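Local coordinates for cobalt-precorrin-5B C(1)-methyltransferase (Archaeoglobus fulgidus, PDB 1SR8), which probably methylates C-1 of cobalt-precorrin-5B with S-adenosyl-L-methionine, giving cobalt-precorrin-6A in the anaerobic route to adenosylcobalamin, at residues A[13-18]-A[202-207]; A[4-9]-A[38-43]; A[29-34]-A[189-194]. One frame throughout, in Å; residues are numbered along the deposited sequence.

Contact 1: residues A[13-18]-A[202-207]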
loop_
_atom_site.group_PDB
_atom_site.type_symbol
_atom_site.label_atom_id
_atom_site.label_comp_id
_atom_site.label_asym_id
_atom_site.label_seq_id
_atom_site.Cartn_x
_atom_site.Cartn_y
_atom_site.Cartn_z
ATOM N N GLU A 13 -0.700 -23.285 -9.811
ATOM C CA GLU A 13 -1.520 -24.258 -9.098
ATOM C C GLU A 13 -0.716 -25.238 -8.248
ATOM O O GLU A 13 -1.224 -25.787 -7.278
ATOM C CB GLU A 13 -2.394 -25.047 -10.067
ATOM C CG GLU A 13 -3.356 -25.969 -9.342
ATOM C CD GLU A 13 -4.070 -26.924 -10.267
ATOM O OE1 GLU A 13 -3.381 -27.741 -10.925
ATOM O OE2 GLU A 13 -5.320 -26.856 -10.326
ATOM N N LYS A 14 0.538 -25.456 -8.612
ATOM C CA LYS A 14 1.387 -26.375 -7.871
ATOM C C LYS A 14 1.939 -25.777 -6.570
ATOM O O LYS A 14 2.586 -26.476 -5.783
ATOM C CB LYS A 14 2.535 -26.840 -8.766
ATOM C CG LYS A 14 3.287 -25.715 -9.443
ATOM C CD LYS A 14 4.382 -26.263 -10.339
ATOM C CE LYS A 14 5.258 -25.144 -10.878
ATOM N NZ LYS A 14 6.378 -25.670 -11.709
ATOM N N TRP A 15 1.678 -24.489 -6.350
ATOM C CA TRP A 15 2.133 -23.777 -5.147
ATOM C C TRP A 15 1.057 -23.854 -4.079
ATOM O O TRP A 15 1.325 -23.698 -2.883
ATOM C CB TRP A 15 2.393 -22.304 -5.467
ATOM C CG TRP A 15 3.598 -22.045 -6.321
ATOM C CD1 TRP A 15 4.320 -22.959 -7.037
ATOM C CD2 TRP A 15 4.213 -20.776 -6.556
ATOM N NE1 TRP A 15 5.344 -22.337 -7.701
ATOM C CE2 TRP A 15 5.304 -20.996 -7.423
ATOM C CE3 TRP A 15 3.947 -19.471 -6.116
ATOM C CZ2 TRP A 15 6.134 -19.955 -7.861
ATOM C CZ3 TRP A 15 4.771 -18.439 -6.551
ATOM C CH2 TRP A 15 5.852 -18.688 -7.415
ATOM N N ILE A 16 -0.168 -24.078 -4.540
ATOM C CA ILE A 16 -1.327 -24.175 -3.675
ATOM C C ILE A 16 -1.441 -25.580 -3.118
ATOM O O ILE A 16 -1.877 -26.511 -3.798
ATOM C CB ILE A 16 -2.610 -23.841 -4.437
ATOM C CG1 ILE A 16 -2.392 -22.571 -5.265
ATOM C CG2 ILE A 16 -3.758 -23.662 -3.454
ATOM C CD1 ILE A 16 -3.590 -22.137 -6.081
ATOM N N LYS A 17 -1.019 -25.718 -1.871
ATOM C CA LYS A 17 -1.055 -26.978 -1.148
ATOM C C LYS A 17 -1.499 -26.513 0.224
ATOM O O LYS A 17 -0.677 -26.255 1.108
ATOM C CB LYS A 17 0.346 -27.591 -1.096
ATOM C CG LYS A 17 1.434 -26.625 -0.628
ATOM C CD LYS A 17 2.834 -27.200 -0.808
ATOM C CE LYS A 17 3.199 -27.391 -2.285
ATOM N NZ LYS A 17 2.386 -28.433 -2.977
ATOM N N ASP A 18 -2.810 -26.389 0.396
ATOM C CA ASP A 18 -3.342 -25.881 1.651
ATOM C C ASP A 18 -4.797 -25.590 1.325
ATOM O O ASP A 18 -5.087 -25.033 0.256
ATOM C CB ASP A 18 -2.626 -24.560 1.956
ATOM C CG ASP A 18 -2.438 -24.302 3.433
ATOM O OD1 ASP A 18 -1.663 -25.059 4.072
ATOM O OD2 ASP A 18 -3.050 -23.327 3.946
ATOM N N LEU A 202 8.799 -12.862 -10.091
ATOM C CA LEU A 202 9.373 -13.140 -11.406
ATOM C C LEU A 202 8.851 -14.495 -11.874
ATOM O O LEU A 202 8.470 -14.654 -13.030
ATOM C CB LEU A 202 10.905 -13.164 -11.345
ATOM C CG LEU A 202 11.632 -13.711 -12.582
ATOM C CD1 LEU A 202 11.210 -12.944 -13.831
ATOM C CD2 LEU A 202 13.127 -13.601 -12.373
ATOM N N LYS A 203 8.829 -15.463 -10.962
ATOM C CA LYS A 203 8.335 -16.798 -11.269
ATOM C C LYS A 203 6.857 -16.749 -11.611
ATOM O O LYS A 203 6.395 -17.472 -12.493
ATOM C CB LYS A 203 8.551 -17.733 -10.081
ATOM C CG LYS A 203 10.008 -17.966 -9.739
ATOM C CD LYS A 203 10.129 -18.951 -8.591
ATOM C CE LYS A 203 11.585 -19.218 -8.229
ATOM N NZ LYS A 203 11.682 -20.166 -7.081
ATOM N N ILE A 204 6.112 -15.904 -10.908
ATOM C CA ILE A 204 4.688 -15.761 -11.172
ATOM C C ILE A 204 4.503 -15.185 -12.573
ATOM O O ILE A 204 3.589 -15.571 -13.302
ATOM C CB ILE A 204 4.016 -14.810 -10.157
ATOM C CG1 ILE A 204 4.072 -15.432 -8.757
ATOM C CG2 ILE A 204 2.575 -14.531 -10.572
ATOM C CD1 ILE A 204 3.474 -14.567 -7.651
ATOM N N ALA A 205 5.393 -14.265 -12.939
ATOM C CA ALA A 205 5.345 -13.607 -14.240
ATOM C C ALA A 205 5.795 -14.529 -15.366
ATOM O O ALA A 205 5.675 -14.182 -16.537
ATOM C CB ALA A 205 6.209 -12.356 -14.219
ATOM N N MET A 206 6.312 -15.698 -15.010
ATOM C CA MET A 206 6.768 -16.660 -16.006
ATOM C C MET A 206 5.582 -17.406 -16.608
ATOM O O MET A 206 5.729 -18.115 -17.596
ATOM C CB MET A 206 7.732 -17.666 -15.375
ATOM C CG MET A 206 8.974 -17.040 -14.783
ATOM S SD MET A 206 10.341 -16.888 -15.920
ATOM C CE MET A 206 11.597 -17.364 -14.859
ATOM N N GLN A 207 4.407 -17.255 -16.007
ATOM C CA GLN A 207 3.213 -17.920 -16.518
ATOM C C GLN A 207 2.639 -17.135 -17.686
ATOM O O GLN A 207 1.695 -17.579 -18.330
ATOM C CB GLN A 207 2.141 -18.008 -15.437
ATOM C CG GLN A 207 2.525 -18.798 -14.228
ATOM C CD GLN A 207 1.608 -18.509 -13.063
ATOM O OE1 GLN A 207 1.693 -17.446 -12.450
ATOM N NE2 GLN A 207 0.708 -19.447 -12.756
#
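The C-terminal part of helix 195-204 receives W15, from the loop before helix 21-26, against K203 and I204. The contact is small, with 143 Å² buried over both sides. W15 uses the benzo end of its indole. With chi1 at -71°, CG lies beside the backbone N and the six-membered ring leads to the helix. W15 CH2 is 3.9 Å from K203 CB, which sits at the ring edge, near the ring plane. W15 CZ2 is 4.0 Å from K203 CB. The two side chains meet at about a right angle. K203 is extended beyond CG. It packs with its aliphatic base and carries its ammonium group past the edge of the indole to a salt bridge with E34. I204 presents its CG1 branch, and CZ3 of W15 is 3.8 Å from I204 CG1. This approach is oblique to the ring. The I204 side chain also touches F233 of strand 231-234. W15 is buried and rests in addition on L32 and E34, so strand 30-33 and the turn after it help to enclose the indole. Beyond I204 the chain keeps helical angles for a few residues, and Q207 N bonds to I204 O at 3.3 Å. Between the two segments the attraction is mainly apolar. It should owe its strength to burial of the indole and depend little on exact bond direction, while the charge of K203 is met by E34 beside it.

Contact 2: residues A[4-9]-A[38-43]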
loop_
_atom_site.group_PDB
_atom_site.type_symbol
_atom_site.label_atom_id
_atom_site.label_comp_id
_atom_site.label_asym_id
_atom_site.label_seq_id
_atom_site.Cartn_x
_atom_site.Cartn_y
_atom_site.Cartn_z
ATOM N N ASP A 4 -4.484 -13.126 -7.382
ATOM C CA ASP A 4 -4.198 -12.161 -6.327
ATOM C C ASP A 4 -5.267 -11.079 -6.441
ATOM O O ASP A 4 -5.475 -10.536 -7.522
ATOM C CB ASP A 4 -2.836 -11.530 -6.528
ATOM C CG ASP A 4 -2.475 -10.605 -5.402
ATOM O OD1 ASP A 4 -2.091 -11.110 -4.325
ATOM O OD2 ASP A 4 -2.598 -9.376 -5.587
ATOM N N PRO A 5 -5.959 -10.749 -5.334
ATOM C CA PRO A 5 -7.005 -9.722 -5.393
ATOM C C PRO A 5 -6.553 -8.292 -5.680
ATOM O O PRO A 5 -7.367 -7.449 -6.036
ATOM C CB PRO A 5 -7.691 -9.855 -4.035
ATOM C CG PRO A 5 -6.591 -10.274 -3.149
ATOM C CD PRO A 5 -5.855 -11.304 -3.974
ATOM N N ILE A 6 -5.262 -8.017 -5.540
ATOM C CA ILE A 6 -4.750 -6.672 -5.780
ATOM C C ILE A 6 -4.010 -6.539 -7.104
ATOM O O ILE A 6 -4.389 -5.716 -7.949
ATOM C CB ILE A 6 -3.812 -6.224 -4.638
ATOM C CG1 ILE A 6 -4.584 -6.179 -3.324
ATOM C CG2 ILE A 6 -3.233 -4.841 -4.933
ATOM C CD1 ILE A 6 -3.688 -5.999 -2.141
ATOM N N GLU A 7 -2.969 -7.346 -7.300
ATOM C CA GLU A 7 -2.207 -7.261 -8.533
ATOM C C GLU A 7 -2.788 -8.099 -9.659
ATOM O O GLU A 7 -2.337 -8.009 -10.794
ATOM C CB GLU A 7 -0.756 -7.631 -8.291
ATOM C CG GLU A 7 0.163 -6.938 -9.259
ATOM C CD GLU A 7 1.599 -6.942 -8.809
ATOM O OE1 GLU A 7 1.868 -6.690 -7.616
ATOM O OE2 GLU A 7 2.473 -7.178 -9.659
ATOM N N LEU A 8 -3.771 -8.932 -9.333
ATOM C CA LEU A 8 -4.482 -9.742 -10.324
ATOM C C LEU A 8 -3.783 -10.860 -11.110
ATOM O O LEU A 8 -4.347 -11.382 -12.076
ATOM C CB LEU A 8 -5.169 -8.799 -11.316
ATOM C CG LEU A 8 -6.550 -8.250 -10.936
ATOM C CD1 LEU A 8 -6.662 -7.979 -9.455
ATOM C CD2 LEU A 8 -6.803 -6.994 -11.738
ATOM N N TYR A 9 -2.573 -11.236 -10.724
ATOM C CA TYR A 9 -1.903 -12.318 -11.429
ATOM C C TYR A 9 -2.391 -13.629 -10.829
ATOM O O TYR A 9 -3.053 -13.647 -9.782
ATOM C CB TYR A 9 -0.382 -12.203 -11.296
ATOM C CG TYR A 9 0.100 -11.933 -9.885
ATOM C CD1 TYR A 9 -0.102 -12.863 -8.861
ATOM C CD2 TYR A 9 0.751 -10.739 -9.570
ATOM C CE1 TYR A 9 0.329 -12.610 -7.560
ATOM C CE2 TYR A 9 1.186 -10.477 -8.269
ATOM C CZ TYR A 9 0.971 -11.418 -7.271
ATOM O OH TYR A 9 1.399 -11.155 -5.988
ATOM N N LEU A 38 4.222 -14.904 1.918
ATOM C CA LEU A 38 4.879 -13.635 2.218
ATOM C C LEU A 38 3.719 -12.810 2.767
ATOM O O LEU A 38 2.603 -12.874 2.244
ATOM C CB LEU A 38 5.459 -12.967 0.968
ATOM C CG LEU A 38 6.900 -13.320 0.589
ATOM C CD1 LEU A 38 7.272 -12.655 -0.729
ATOM C CD2 LEU A 38 7.838 -12.863 1.682
ATOM N N ARG A 39 3.972 -12.063 3.834
ATOM C CA ARG A 39 2.933 -11.254 4.467
ATOM C C ARG A 39 2.918 -9.795 3.988
ATOM O O ARG A 39 3.941 -9.115 3.999
ATOM C CB ARG A 39 3.108 -11.301 6.001
ATOM C CG ARG A 39 3.000 -12.705 6.622
ATOM C CD ARG A 39 3.811 -12.838 7.925
ATOM N NE ARG A 39 3.007 -12.737 9.150
ATOM C CZ ARG A 39 2.246 -13.713 9.661
ATOM N NH1 ARG A 39 2.164 -14.898 9.061
ATOM N NH2 ARG A 39 1.563 -13.507 10.787
ATOM N N ARG A 40 1.753 -9.332 3.545
ATOM C CA ARG A 40 1.600 -7.942 3.130
ATOM C C ARG A 40 1.315 -7.145 4.403
ATOM O O ARG A 40 0.843 -7.702 5.399
ATOM C CB ARG A 40 0.405 -7.769 2.185
ATOM C CG ARG A 40 0.617 -8.278 0.778
ATOM C CD ARG A 40 0.021 -7.293 -0.210
ATOM N NE ARG A 40 0.209 -7.698 -1.597
ATOM C CZ ARG A 40 -0.533 -8.612 -2.217
ATOM N NH1 ARG A 40 -1.516 -9.218 -1.567
ATOM N NH2 ARG A 40 -0.296 -8.914 -3.488
ATOM N N GLY A 41 1.589 -5.846 4.373
ATOM C CA GLY A 41 1.312 -5.016 5.532
ATOM C C GLY A 41 0.145 -4.105 5.218
ATOM O O GLY A 41 -0.518 -4.276 4.193
ATOM N N ILE A 42 -0.130 -3.157 6.107
ATOM C CA ILE A 42 -1.202 -2.191 5.889
ATOM C C ILE A 42 -0.536 -0.827 5.814
ATOM O O ILE A 42 0.436 -0.563 6.526
ATOM C CB ILE A 42 -2.248 -2.177 7.033
ATOM C CG1 ILE A 42 -1.549 -1.998 8.388
ATOM C CG2 ILE A 42 -3.091 -3.447 6.974
ATOM C CD1 ILE A 42 -2.498 -1.718 9.546
ATOM N N THR A 43 -1.045 0.034 4.943
ATOM C CA THR A 43 -0.483 1.368 4.780
ATOM C C THR A 43 -0.857 2.308 5.933
ATOM O O THR A 43 -1.707 1.991 6.761
ATOM C CB THR A 43 -1.008 2.020 3.502
ATOM O OG1 THR A 43 -2.437 2.023 3.546
ATOM C CG2 THR A 43 -0.537 1.275 2.280
HETATM O O HOH W 1 1.492 -8.330 -5.549
#
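D4 meets the guanidinium of R40 in a buried salt bridge, and the same carboxylate forms an Asx turn with the backbone after it. R40 comes from strand 36-42, the middle strand of a three-stranded antiparallel sheet. Its NH1 also donates to G28 O, and its NE pairs with E191. R40 thus sits between two acids, which would probably stabilise its positive charge. OD1 of D4 accepts from R40 NH2 at 3.0 Å, with a nearly straight N-H...O angle of 163°. The donor comes to the syn side of OD1, though 31° out of the carboxylate plane. OD1 lies close to the guanidinium plane, at its edge, and NH1 adds a weak bond to it. Y11 OH also bonds to OD1. The other oxygen holds the backbone. D4 OD2 accepts from I6 N, which comes from above the carboxylate plane at 3.0 Å, and from E7 N at 2.7 Å through its anti lone pair. These bonds fix the rotation of the carboxylate. I6 follows and lays CD1 over one face of the guanidinium, toward its rim, 3.9 Å from R40 NH1. E7 does not touch R40 directly. Its carboxylate is paired with K201 and accepts from V234 N. Y9 closes the segment with OH beside R40 NH2. The chain has returned here, and Y9 O accepts from D4 N at 2.8 Å. One water joins the groups: it accepts from R40 NH2 at 2.8 Å and Y9 OH at 2.9 Å, and donates to E7 OE1 at 2.7 Å.

Contact 3: residues A[29-34]-A[189-194]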
loop_
_atom_site.group_PDB
_atom_site.type_symbol
_atom_site.label_atom_id
_atom_site.label_comp_id
_atom_site.label_asym_id
_atom_site.label_seq_id
_atom_site.Cartn_x
_atom_site.Cartn_y
_atom_site.Cartn_z
ATOM N N LEU A 29 -3.763 -10.081 2.350
ATOM C CA LEU A 29 -2.666 -10.068 3.308
ATOM C C LEU A 29 -1.566 -11.110 3.061
ATOM O O LEU A 29 -0.514 -11.072 3.704
ATOM C CB LEU A 29 -3.232 -10.189 4.732
ATOM C CG LEU A 29 -4.031 -8.953 5.183
ATOM C CD1 LEU A 29 -4.857 -9.294 6.405
ATOM C CD2 LEU A 29 -3.095 -7.794 5.477
ATOM N N TYR A 30 -1.788 -12.023 2.120
ATOM C CA TYR A 30 -0.776 -13.026 1.830
ATOM C C TYR A 30 -0.462 -13.213 0.355
ATOM O O TYR A 30 -1.363 -13.274 -0.491
ATOM C CB TYR A 30 -1.178 -14.383 2.403
ATOM C CG TYR A 30 -1.337 -14.395 3.899
ATOM C CD1 TYR A 30 -2.518 -13.955 4.491
ATOM C CD2 TYR A 30 -0.297 -14.815 4.724
ATOM C CE1 TYR A 30 -2.660 -13.930 5.867
ATOM C CE2 TYR A 30 -0.426 -14.793 6.104
ATOM C CZ TYR A 30 -1.609 -14.346 6.669
ATOM O OH TYR A 30 -1.739 -14.277 8.039
ATOM N N ILE A 31 0.836 -13.291 0.069
ATOM C CA ILE A 31 1.349 -13.545 -1.269
ATOM C C ILE A 31 1.928 -14.959 -1.182
ATOM O O ILE A 31 2.943 -15.199 -0.524
ATOM C CB ILE A 31 2.494 -12.593 -1.673
ATOM C CG1 ILE A 31 1.982 -11.161 -1.808
ATOM C CG2 ILE A 31 3.089 -13.051 -2.992
ATOM C CD1 ILE A 31 3.049 -10.178 -2.244
ATOM N N LEU A 32 1.265 -15.898 -1.832
ATOM C CA LEU A 32 1.705 -17.281 -1.823
ATOM C C LEU A 32 2.996 -17.426 -2.618
ATOM O O LEU A 32 3.146 -16.834 -3.685
ATOM C CB LEU A 32 0.599 -18.148 -2.422
ATOM C CG LEU A 32 0.842 -19.609 -2.776
ATOM C CD1 LEU A 32 1.189 -20.414 -1.535
ATOM C CD2 LEU A 32 -0.416 -20.149 -3.426
ATOM N N THR A 33 3.941 -18.189 -2.075
ATOM C CA THR A 33 5.205 -18.431 -2.760
ATOM C C THR A 33 5.368 -19.926 -3.026
ATOM O O THR A 33 4.519 -20.745 -2.651
ATOM C CB THR A 33 6.430 -17.953 -1.948
ATOM O OG1 THR A 33 6.657 -18.839 -0.846
ATOM C CG2 THR A 33 6.204 -16.547 -1.428
ATOM N N GLU A 34 6.473 -20.263 -3.681
ATOM C CA GLU A 34 6.798 -21.641 -4.031
ATOM C C GLU A 34 6.807 -22.519 -2.772
ATOM O O GLU A 34 6.325 -23.654 -2.785
ATOM C CB GLU A 34 8.169 -21.665 -4.715
ATOM C CG GLU A 34 8.374 -22.785 -5.714
ATOM C CD GLU A 34 9.584 -22.543 -6.606
ATOM O OE1 GLU A 34 10.693 -22.351 -6.067
ATOM O OE2 GLU A 34 9.427 -22.544 -7.844
ATOM N N PHE A 189 -2.620 -1.617 0.976
ATOM C CA PHE A 189 -1.690 -2.632 1.466
ATOM C C PHE A 189 -0.246 -2.250 1.198
ATOM O O PHE A 189 0.040 -1.462 0.289
ATOM C CB PHE A 189 -1.974 -3.978 0.784
ATOM C CG PHE A 189 -3.347 -4.528 1.062
ATOM C CD1 PHE A 189 -3.532 -5.525 2.011
ATOM C CD2 PHE A 189 -4.455 -4.051 0.372
ATOM C CE1 PHE A 189 -4.803 -6.044 2.268
ATOM C CE2 PHE A 189 -5.729 -4.558 0.619
ATOM C CZ PHE A 189 -5.904 -5.558 1.569
ATOM N N VAL A 190 0.659 -2.810 2.001
ATOM C CA VAL A 190 2.087 -2.568 1.846
ATOM C C VAL A 190 2.694 -3.797 1.166
ATOM O O VAL A 190 2.598 -4.906 1.684
ATOM C CB VAL A 190 2.772 -2.342 3.219
ATOM C CG1 VAL A 190 4.284 -2.347 3.064
ATOM C CG2 VAL A 190 2.335 -1.018 3.802
ATOM N N GLU A 191 3.286 -3.603 -0.009
ATOM C CA GLU A 191 3.913 -4.695 -0.744
ATOM C C GLU A 191 5.196 -5.052 0.019
ATOM O O GLU A 191 6.044 -4.183 0.240
ATOM C CB GLU A 191 4.242 -4.238 -2.171
ATOM C CG GLU A 191 4.737 -5.348 -3.088
ATOM C CD GLU A 191 3.644 -6.330 -3.508
ATOM O OE1 GLU A 191 2.542 -6.313 -2.920
ATOM O OE2 GLU A 191 3.894 -7.135 -4.432
ATOM N N PRO A 192 5.356 -6.335 0.423
ATOM C CA PRO A 192 6.522 -6.828 1.176
ATOM C C PRO A 192 7.820 -6.967 0.392
ATOM O O PRO A 192 8.340 -8.071 0.200
ATOM C CB PRO A 192 6.035 -8.159 1.721
ATOM C CG PRO A 192 5.199 -8.659 0.592
ATOM C CD PRO A 192 4.409 -7.436 0.163
ATOM N N TRP A 193 8.364 -5.832 -0.024
ATOM C CA TRP A 193 9.594 -5.818 -0.791
ATOM C C TRP A 193 10.821 -6.382 -0.092
ATOM O O TRP A 193 11.284 -5.849 0.913
ATOM C CB TRP A 193 9.875 -4.399 -1.279
ATOM C CG TRP A 193 8.960 -4.015 -2.405
ATOM C CD1 TRP A 193 8.118 -2.938 -2.456
ATOM C CD2 TRP A 193 8.783 -4.727 -3.640
ATOM N NE1 TRP A 193 7.430 -2.936 -3.648
ATOM C CE2 TRP A 193 7.818 -4.022 -4.394
ATOM C CE3 TRP A 193 9.350 -5.895 -4.183
ATOM C CZ2 TRP A 193 7.403 -4.447 -5.666
ATOM C CZ3 TRP A 193 8.936 -6.319 -5.450
ATOM C CH2 TRP A 193 7.972 -5.595 -6.174
ATOM N N CYS A 194 11.326 -7.473 -0.662
ATOM C CA CYS A 194 12.518 -8.186 -0.207
ATOM C C CYS A 194 12.964 -9.049 -1.399
ATOM O O CYS A 194 12.310 -9.048 -2.443
ATOM C CB CYS A 194 12.191 -9.062 1.005
ATOM S SG CYS A 194 10.777 -10.173 0.803
#
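L29 and F189 make one of two apolar contacts here. CD2 of L29 reaches the edge of the F189 ring, near the ring plane, 4.0 Å from F189 CE1. The two side chains meet at about a right angle. Both also touch V76 of strand 76-83. The second apolar contact joins I31 and P192. I31 points CD1 at the CG-CD side of the P192 ring, 3.9 Å from P192 CG. The I31 side chain is extended, with chi2 at -178°, and this carries CD1 out to the proline. The segments include the outer strands 30-33 and 189-190 of a three-stranded antiparallel sheet, and several of the contacting residues flank them. Strand 36-42 separates the two outer strands, and the side chains reach over it. The touching parts run in similar directions, 41° apart. P192 follows strand 189-190 as the centre of an inverse gamma turn, in which W193 N donates to E191 O at 2.9 Å. Apolar and polar groups meet at E191. CD1 of I31 is 3.8 Å from E191 OE2, and the side chains cross at about a right angle. E191 bends at chi2 (72°), which brings its carboxylate back to I31 although CB starts away from it. OE2 also has an ionic partner in K201. CG of E191 lies 3.5 Å above one face of the W193 ring, offset toward its rim.

Overall arrangement
Contacts 2 and 3 share the three-stranded sheet, and their centres are about 6 Å apart. R40 N bonds to L29 O at 2.9 Å and L38 N to I31 O at 2.8 Å, which joins strand 36-42 to strand 30-33. I6 of contact 2 also packs on F189 of contact 3. Contact 1 lies farther out, its centre about 13 Å from that of contact 3 and 15 Å from that of contact 2. It meets contact 3 where W15 CE3 packs on T33 C at 3.4 Å. It meets contact 2 where I204 CG2 packs on Y9 CD1 at 3.6 Å. The N-terminal segments 4-9 and 13-18 thereby join the sheet and helix 195-204.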